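Local coordinates for protein transcriptional regulator, IclR family (Alicyclobacillus acidocaldarius subsp. acidocaldarius, PDB 5TJJ) that probably binds DNA through a helix-turn-helix domain and regulates transcription, at residues C149-A152 and S157-R160; V209-Q214 and L220-L225. All coordinates share one frame; numbering follows the deposited sequence.

Contact 1: C149-A152 and S157-R160; sequences CFLA and STWR
Trp159 reaches back across the short linker between two consecutive helices, 144-151 and 156-164, to hold Leu151 of the preceding helix; both belong to the GAF-like C-terminal domain of the IclR family. Its indole nitrogen NE1 donates to the backbone oxygen O of Leu151 at 2.9 Å. The bond is clearly bent, 137° at the hydrogen, and the donor stands above the carbonyl plane. Further round the same indole edge, CZ2 of Trp159 lies 3.6 Å from Ala152 O, so two successive carbonyl oxygens lie along one edge of the indole, Ala152 O in its plane and Leu151 O somewhat tilted from it. With CG anti to the carbonyl carbon (chi1 -60°), the indole turns its NE1 edge to Leu151. A phenylalanine here would probably leave Leu151 O without its indole donor and remove the hydrogen bond that ties the two segments. On the flank of the indole bond the two helices also meet through methyls, Leu151 CD2 lying 3.9 Å from Thr158 CG2. Outward from this, helix 178-191 packs on both partners: Leu185 touches the side chains of Leu151 and Trp159, while Val188 meets the CB methyl of Ala152.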
ATOM      1  N   CYS A 149      -8.059 -17.722 -19.000  1.00 40.66           N
ATOM      2  CA  CYS A 149      -8.388 -16.891 -17.853  1.00 41.40           C
ATOM      3  C   CYS A 149      -8.195 -15.413 -18.101  1.00 41.71           C
ATOM      4  O   CYS A 149      -8.903 -14.635 -17.498  1.00 44.19           O
ATOM      5  CB  CYS A 149      -7.615 -17.275 -16.607  1.00 41.93           C
ATOM      6  SG  CYS A 149      -8.172 -18.805 -15.875  1.00 41.35           S
ATOM      7  N   PHE A 150      -7.239 -15.025 -18.951  1.00 41.10           N
ATOM      8  CA  PHE A 150      -7.081 -13.609 -19.341  1.00 40.68           C
ATOM      9  C   PHE A 150      -8.196 -13.242 -20.322  1.00 41.69           C
ATOM     10  O   PHE A 150      -8.961 -12.304 -20.072  1.00 45.26           O
ATOM     11  CB  PHE A 150      -5.715 -13.329 -19.978  1.00 39.86           C
ATOM     12  CG  PHE A 150      -4.532 -13.433 -19.038  1.00 38.94           C
ATOM     13  CD1 PHE A 150      -4.251 -12.435 -18.134  1.00 39.18           C
ATOM     14  CD2 PHE A 150      -3.647 -14.507 -19.120  1.00 39.96           C
ATOM     15  CE1 PHE A 150      -3.139 -12.506 -17.292  1.00 39.69           C
ATOM     16  CE2 PHE A 150      -2.525 -14.586 -18.285  1.00 40.47           C
ATOM     17  CZ  PHE A 150      -2.276 -13.588 -17.366  1.00 39.95           C
ATOM     18  N   LEU A 151      -8.318 -14.015 -21.398  1.00 41.47           N
ATOM     19  CA  LEU A 151      -9.242 -13.698 -22.487  1.00 42.00           C
ATOM     20  C   LEU A 151     -10.718 -13.667 -22.123  1.00 41.29           C
ATOM     21  O   LEU A 151     -11.438 -12.789 -22.559  1.00 40.50           O
ATOM     22  CB  LEU A 151      -9.088 -14.672 -23.635  1.00 43.80           C
ATOM     23  CG  LEU A 151      -8.144 -14.311 -24.766  1.00 45.67           C
ATOM     24  CD1 LEU A 151      -8.300 -15.363 -25.855  1.00 47.01           C
ATOM     25  CD2 LEU A 151      -8.471 -12.943 -25.335  1.00 47.73           C
ATOM     26  N   ALA A 152     -11.163 -14.617 -21.318  1.00 40.38           N
ATOM     27  CA  ALA A 152     -12.563 -14.720 -20.984  1.00 40.22           C
ATOM     28  C   ALA A 152     -13.126 -13.432 -20.366  1.00 40.78           C
ATOM     29  O   ALA A 152     -14.359 -13.173 -20.423  1.00 42.75           O
ATOM     30  CB  ALA A 152     -12.777 -15.897 -20.046  1.00 40.30           C
ATOM     31  N   SER A 157     -15.319  -8.421 -28.334  1.00 43.81           N
ATOM     32  CA  SER A 157     -14.617  -7.934 -29.556  1.00 43.62           C
ATOM     33  C   SER A 157     -13.159  -8.425 -29.621  1.00 42.04           C
ATOM     34  O   SER A 157     -12.670  -8.708 -30.683  1.00 42.28           O
ATOM     35  CB  SER A 157     -14.710  -6.404 -29.723  1.00 43.59           C
ATOM     36  OG  SER A 157     -14.105  -5.756 -28.628  1.00 44.73           O
ATOM     37  N   THR A 158     -12.498  -8.559 -28.476  1.00 40.92           N
ATOM     38  CA  THR A 158     -11.168  -9.141 -28.406  1.00 39.79           C
ATOM     39  C   THR A 158     -11.211 -10.642 -28.721  1.00 39.58           C
ATOM     40  O   THR A 158     -10.331 -11.156 -29.413  1.00 38.71           O
ATOM     41  CB  THR A 158     -10.564  -8.921 -27.004  1.00 39.63           C
ATOM     42  OG1 THR A 158     -10.575  -7.521 -26.697  1.00 40.06           O
ATOM     43  CG2 THR A 158      -9.116  -9.449 -26.921  1.00 39.81           C
ATOM     44  N   TRP A 159     -12.229 -11.344 -28.224  1.00 38.60           N
ATOM     45  CA  TRP A 159     -12.334 -12.766 -28.512  1.00 39.23           C
ATOM     46  C   TRP A 159     -12.370 -12.947 -30.019  1.00 39.91           C
ATOM     47  O   TRP A 159     -11.666 -13.785 -30.561  1.00 41.21           O
ATOM     48  CB  TRP A 159     -13.615 -13.428 -27.983  1.00 38.87           C
ATOM     49  CG  TRP A 159     -13.877 -13.394 -26.585  1.00 37.72           C
ATOM     50  CD1 TRP A 159     -13.077 -12.902 -25.598  1.00 36.81           C
ATOM     51  CD2 TRP A 159     -15.035 -13.932 -25.945  1.00 38.42           C
ATOM     52  NE1 TRP A 159     -13.672 -13.083 -24.366  1.00 36.46           N
ATOM     53  CE2 TRP A 159     -14.873 -13.723 -24.544  1.00 38.08           C
ATOM     54  CE3 TRP A 159     -16.197 -14.558 -26.410  1.00 39.22           C
ATOM     55  CZ2 TRP A 159     -15.828 -14.134 -23.607  1.00 38.40           C
ATOM     56  CZ3 TRP A 159     -17.163 -14.943 -25.487  1.00 40.55           C
ATOM     57  CH2 TRP A 159     -16.963 -14.741 -24.089  1.00 39.94           C
ATOM     58  N   ARG A 160     -13.223 -12.171 -30.670  1.00 40.56           N
ATOM     59  CA  ARG A 160     -13.394 -12.261 -32.103  1.00 42.72           C
ATOM     60  C   ARG A 160     -12.129 -11.885 -32.863  1.00 42.59           C
ATOM     61  O   ARG A 160     -11.808 -12.561 -33.855  1.00 43.34           O
ATOM     62  CB  ARG A 160     -14.588 -11.448 -32.577  1.00 45.08           C
ATOM     63  CG  ARG A 160     -15.919 -12.064 -32.195  1.00 47.74           C
ATOM     64  CD  ARG A 160     -17.074 -11.407 -32.919  1.00 50.27           C
ATOM     65  NE  ARG A 160     -17.351 -10.099 -32.351  1.00 52.20           N
ATOM     66  CZ  ARG A 160     -18.051  -9.857 -31.231  1.00 54.06           C
ATOM     67  NH1 ARG A 160     -18.233  -8.590 -30.837  1.00 52.63           N
ATOM     68  NH2 ARG A 160     -18.575 -10.861 -30.497  1.00 55.75           N
TER

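Contact 2: V209-Q214 and L220-L225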
ATOM      1  N   VAL A 209      -6.766 -19.762 -12.519  1.00 34.76           N
ATOM      2  CA  VAL A 209      -7.764 -18.891 -11.954  1.00 35.53           C
ATOM      3  C   VAL A 209      -7.283 -17.470 -12.134  1.00 33.48           C
ATOM      4  O   VAL A 209      -6.096 -17.206 -11.962  1.00 33.18           O
ATOM      5  CB  VAL A 209      -7.959 -19.201 -10.457  1.00 37.28           C
ATOM      6  CG1 VAL A 209      -8.900 -18.188  -9.784  1.00 38.95           C
ATOM      7  CG2 VAL A 209      -8.541 -20.577 -10.324  1.00 37.70           C
ATOM      8  N   PRO A 210      -8.195 -16.559 -12.477  1.00 32.63           N
ATOM      9  CA  PRO A 210      -7.825 -15.160 -12.692  1.00 33.17           C
ATOM     10  C   PRO A 210      -7.627 -14.380 -11.392  1.00 34.88           C
ATOM     11  O   PRO A 210      -8.260 -14.714 -10.388  1.00 34.87           O
ATOM     12  CB  PRO A 210      -9.020 -14.603 -13.452  1.00 34.00           C
ATOM     13  CG  PRO A 210     -10.170 -15.438 -13.012  1.00 33.83           C
ATOM     14  CD  PRO A 210      -9.598 -16.816 -12.844  1.00 33.14           C
ATOM     15  N   VAL A 211      -6.743 -13.368 -11.420  1.00 35.40           N
ATOM     16  CA  VAL A 211      -6.638 -12.374 -10.326  1.00 35.45           C
ATOM     17  C   VAL A 211      -7.145 -11.049 -10.873  1.00 36.67           C
ATOM     18  O   VAL A 211      -6.649 -10.589 -11.899  1.00 37.50           O
ATOM     19  CB  VAL A 211      -5.175 -12.214  -9.828  1.00 34.71           C
ATOM     20  CG1 VAL A 211      -5.014 -11.113  -8.793  1.00 34.71           C
ATOM     21  CG2 VAL A 211      -4.686 -13.519  -9.265  1.00 34.14           C
ATOM     22  N   PHE A 212      -8.118 -10.440 -10.194  1.00 36.90           N
ATOM     23  CA  PHE A 212      -8.663  -9.159 -10.634  1.00 39.17           C
ATOM     24  C   PHE A 212      -8.007  -8.007  -9.893  1.00 40.82           C
ATOM     25  O   PHE A 212      -7.583  -8.166  -8.760  1.00 41.68           O
ATOM     26  CB  PHE A 212     -10.167  -9.112 -10.408  1.00 39.75           C
ATOM     27  CG  PHE A 212     -10.899 -10.269 -11.017  1.00 40.26           C
ATOM     28  CD1 PHE A 212     -11.261 -10.248 -12.371  1.00 41.25           C
ATOM     29  CD2 PHE A 212     -11.248 -11.380 -10.240  1.00 38.88           C
ATOM     30  CE1 PHE A 212     -11.930 -11.323 -12.937  1.00 41.26           C
ATOM     31  CE2 PHE A 212     -11.933 -12.454 -10.812  1.00 39.05           C
ATOM     32  CZ  PHE A 212     -12.257 -12.427 -12.163  1.00 39.90           C
ATOM     33  N   ASN A 213      -7.943  -6.845 -10.524  1.00 43.31           N
ATOM     34  CA  ASN A 213      -7.375  -5.643  -9.897  1.00 45.91           C
ATOM     35  C   ASN A 213      -8.469  -4.607  -9.643  1.00 47.45           C
ATOM     36  O   ASN A 213      -9.667  -4.929  -9.719  1.00 45.87           O
ATOM     37  CB  ASN A 213      -6.223  -5.093 -10.752  1.00 48.57           C
ATOM     38  CG  ASN A 213      -6.684  -4.494 -12.048  1.00 50.93           C
ATOM     39  OD1 ASN A 213      -7.862  -4.213 -12.261  1.00 52.73           O
ATOM     40  ND2 ASN A 213      -5.753  -4.314 -12.936  1.00 53.97           N
ATOM     41  N   GLN A 214      -8.076  -3.377  -9.323  1.00 51.38           N
ATOM     42  CA  GLN A 214      -9.057  -2.370  -8.918  1.00 53.76           C
ATOM     43  C   GLN A 214      -9.976  -1.869 -10.053  1.00 53.88           C
ATOM     44  O   GLN A 214     -11.039  -1.378  -9.772  1.00 53.44           O
ATOM     45  CB  GLN A 214      -8.417  -1.230  -8.108  1.00 57.42           C
ATOM     46  CG  GLN A 214      -7.700  -0.140  -8.872  1.00 62.54           C
ATOM     47  CD  GLN A 214      -6.249  -0.475  -9.119  1.00 65.02           C
ATOM     48  OE1 GLN A 214      -5.910  -1.609  -9.507  1.00 61.97           O
ATOM     49  NE2 GLN A 214      -5.367   0.514  -8.887  1.00 69.49           N
ATOM     50  N   LEU A 220      -3.200 -10.748 -13.915  1.00 40.12           N
ATOM     51  CA  LEU A 220      -2.431 -11.823 -13.353  1.00 38.50           C
ATOM     52  C   LEU A 220      -3.283 -13.062 -13.316  1.00 35.27           C
ATOM     53  O   LEU A 220      -4.499 -12.974 -13.073  1.00 34.68           O
ATOM     54  CB  LEU A 220      -2.007 -11.460 -11.933  1.00 38.94           C
ATOM     55  CG  LEU A 220      -0.883 -10.438 -11.751  1.00 42.14           C
ATOM     56  CD1 LEU A 220      -0.656 -10.204 -10.247  1.00 42.00           C
ATOM     57  CD2 LEU A 220       0.392 -10.904 -12.452  1.00 42.84           C
ATOM     58  N   VAL A 221      -2.654 -14.215 -13.528  1.00 34.01           N
ATOM     59  CA  VAL A 221      -3.327 -15.506 -13.394  1.00 33.14           C
ATOM     60  C   VAL A 221      -2.468 -16.410 -12.534  1.00 33.04           C
ATOM     61  O   VAL A 221      -1.262 -16.354 -12.630  1.00 33.31           O
ATOM     62  CB  VAL A 221      -3.595 -16.121 -14.758  1.00 34.43           C
ATOM     63  CG1 VAL A 221      -4.021 -17.589 -14.654  1.00 34.36           C
ATOM     64  CG2 VAL A 221      -4.667 -15.308 -15.501  1.00 35.62           C
ATOM     65  N   LEU A 222      -3.105 -17.180 -11.657  1.00 32.40           N
ATOM     66  CA  LEU A 222      -2.441 -18.188 -10.871  1.00 34.77           C
ATOM     67  C   LEU A 222      -2.789 -19.507 -11.494  1.00 35.08           C
ATOM     68  O   LEU A 222      -3.953 -19.782 -11.721  1.00 33.25           O
ATOM     69  CB  LEU A 222      -2.920 -18.221  -9.408  1.00 34.94           C
ATOM     70  CG  LEU A 222      -2.988 -16.944  -8.606  1.00 35.52           C
ATOM     71  CD1 LEU A 222      -3.315 -17.287  -7.171  1.00 37.98           C
ATOM     72  CD2 LEU A 222      -1.664 -16.217  -8.655  1.00 38.25           C
ATOM     73  N   SER A 223      -1.777 -20.345 -11.695  1.00 38.32           N
ATOM     74  CA  SER A 223      -1.947 -21.620 -12.378  1.00 39.30           C
ATOM     75  C   SER A 223      -1.164 -22.756 -11.719  1.00 40.40           C
ATOM     76  O   SER A 223      -0.148 -22.525 -11.093  1.00 40.50           O
ATOM     77  CB  SER A 223      -1.509 -21.448 -13.808  1.00 40.29           C
ATOM     78  OG  SER A 223      -1.773 -22.628 -14.520  1.00 46.32           O
ATOM     79  N   CYS A 224      -1.655 -23.980 -11.871  1.00 42.00           N
ATOM     80  CA  CYS A 224      -1.008 -25.197 -11.339  1.00 43.43           C
ATOM     81  C   CYS A 224      -0.733 -26.134 -12.500  1.00 44.11           C
ATOM     82  O   CYS A 224      -1.631 -26.411 -13.305  1.00 43.86           O
ATOM     83  CB  CYS A 224      -1.931 -25.931 -10.363  1.00 44.15           C
ATOM     84  SG  CYS A 224      -1.676 -25.452  -8.663  1.00 47.38           S
ATOM     85  N   LEU A 225       0.487 -26.643 -12.571  1.00 44.42           N
ATOM     86  CA  LEU A 225       0.849 -27.651 -13.566  1.00 45.06           C
ATOM     87  C   LEU A 225       0.998 -29.005 -12.897  1.00 44.53           C
ATOM     88  O   LEU A 225       1.552 -29.101 -11.806  1.00 46.80           O
ATOM     89  CB  LEU A 225       2.145 -27.275 -14.300  1.00 46.12           C
ATOM     90  CG  LEU A 225       2.151 -25.880 -14.953  1.00 45.61           C
ATOM     91  CD1 LEU A 225       3.463 -25.646 -15.689  1.00 47.67           C
ATOM     92  CD2 LEU A 225       0.975 -25.689 -15.897  1.00 44.61           C
TER
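Leu220 accepts a hydrogen bond on its carbonyl oxygen O from Val211 N at 2.8 Å. Its CB also lies 3.9 Å from Val211 CB. Next comes Val221, opposite Pro210 in a non-hydrogen-bonded pair and on the other face of the sheet. Its CG1, anti to the backbone N (chi1 168°), comes within 3.4 Å of Val209 O, and its CA makes a CH···O contact with that same oxygen. The strands form an antiparallel beta hairpin, 204-212 with 218-227, inside the six-stranded sheet of the GAF-like domain; their short segments run at 149° to each other. Leu222 then pairs with Val209 through two backbone bonds: Leu222 N to Val209 O at 3.0 Å, and Val209 N to Leu222 O at 2.9 Å. Its branch point CG sits 3.9 Å from Val211 CG2, the two side chains crossing at a slant on the face that carries Val209 and Leu220, where helix 233-253 packs against Val209 and Val211. Beyond it, Ser223 binds Val207 O through its OG, and Cys224 carries on the backbone pairing with Val207. Leu225 bonds through its backbone to Thr104 of strand 104-110, as Val221 and Ser223 do to Val108 and Val106.

Both contacts are buried, but the centre of contact 2 lies about 5 Å from the centre of the chain and that of contact 1 about 18 Å, the two contact centres being some 15 Å apart. Contact 2 joins two strands of one sheet through backbone-to-backbone bonds; contact 1 joins two consecutive short helices, its hydrogen bond coming from a side chain. They meet directly: helix 144-151, which supplies most of the first segment of contact 1, lies against the sheet face bearing Pro210 and Val221. There Phe150 CZ approaches Val221 CG2 to 3.5 Å, and Cys149 CB is 3.7 Å from the same methyl. Thus 149-152 packs on the hairpin through Cys149 and Phe150 and on helix 156-164 through Leu151 and Ala152.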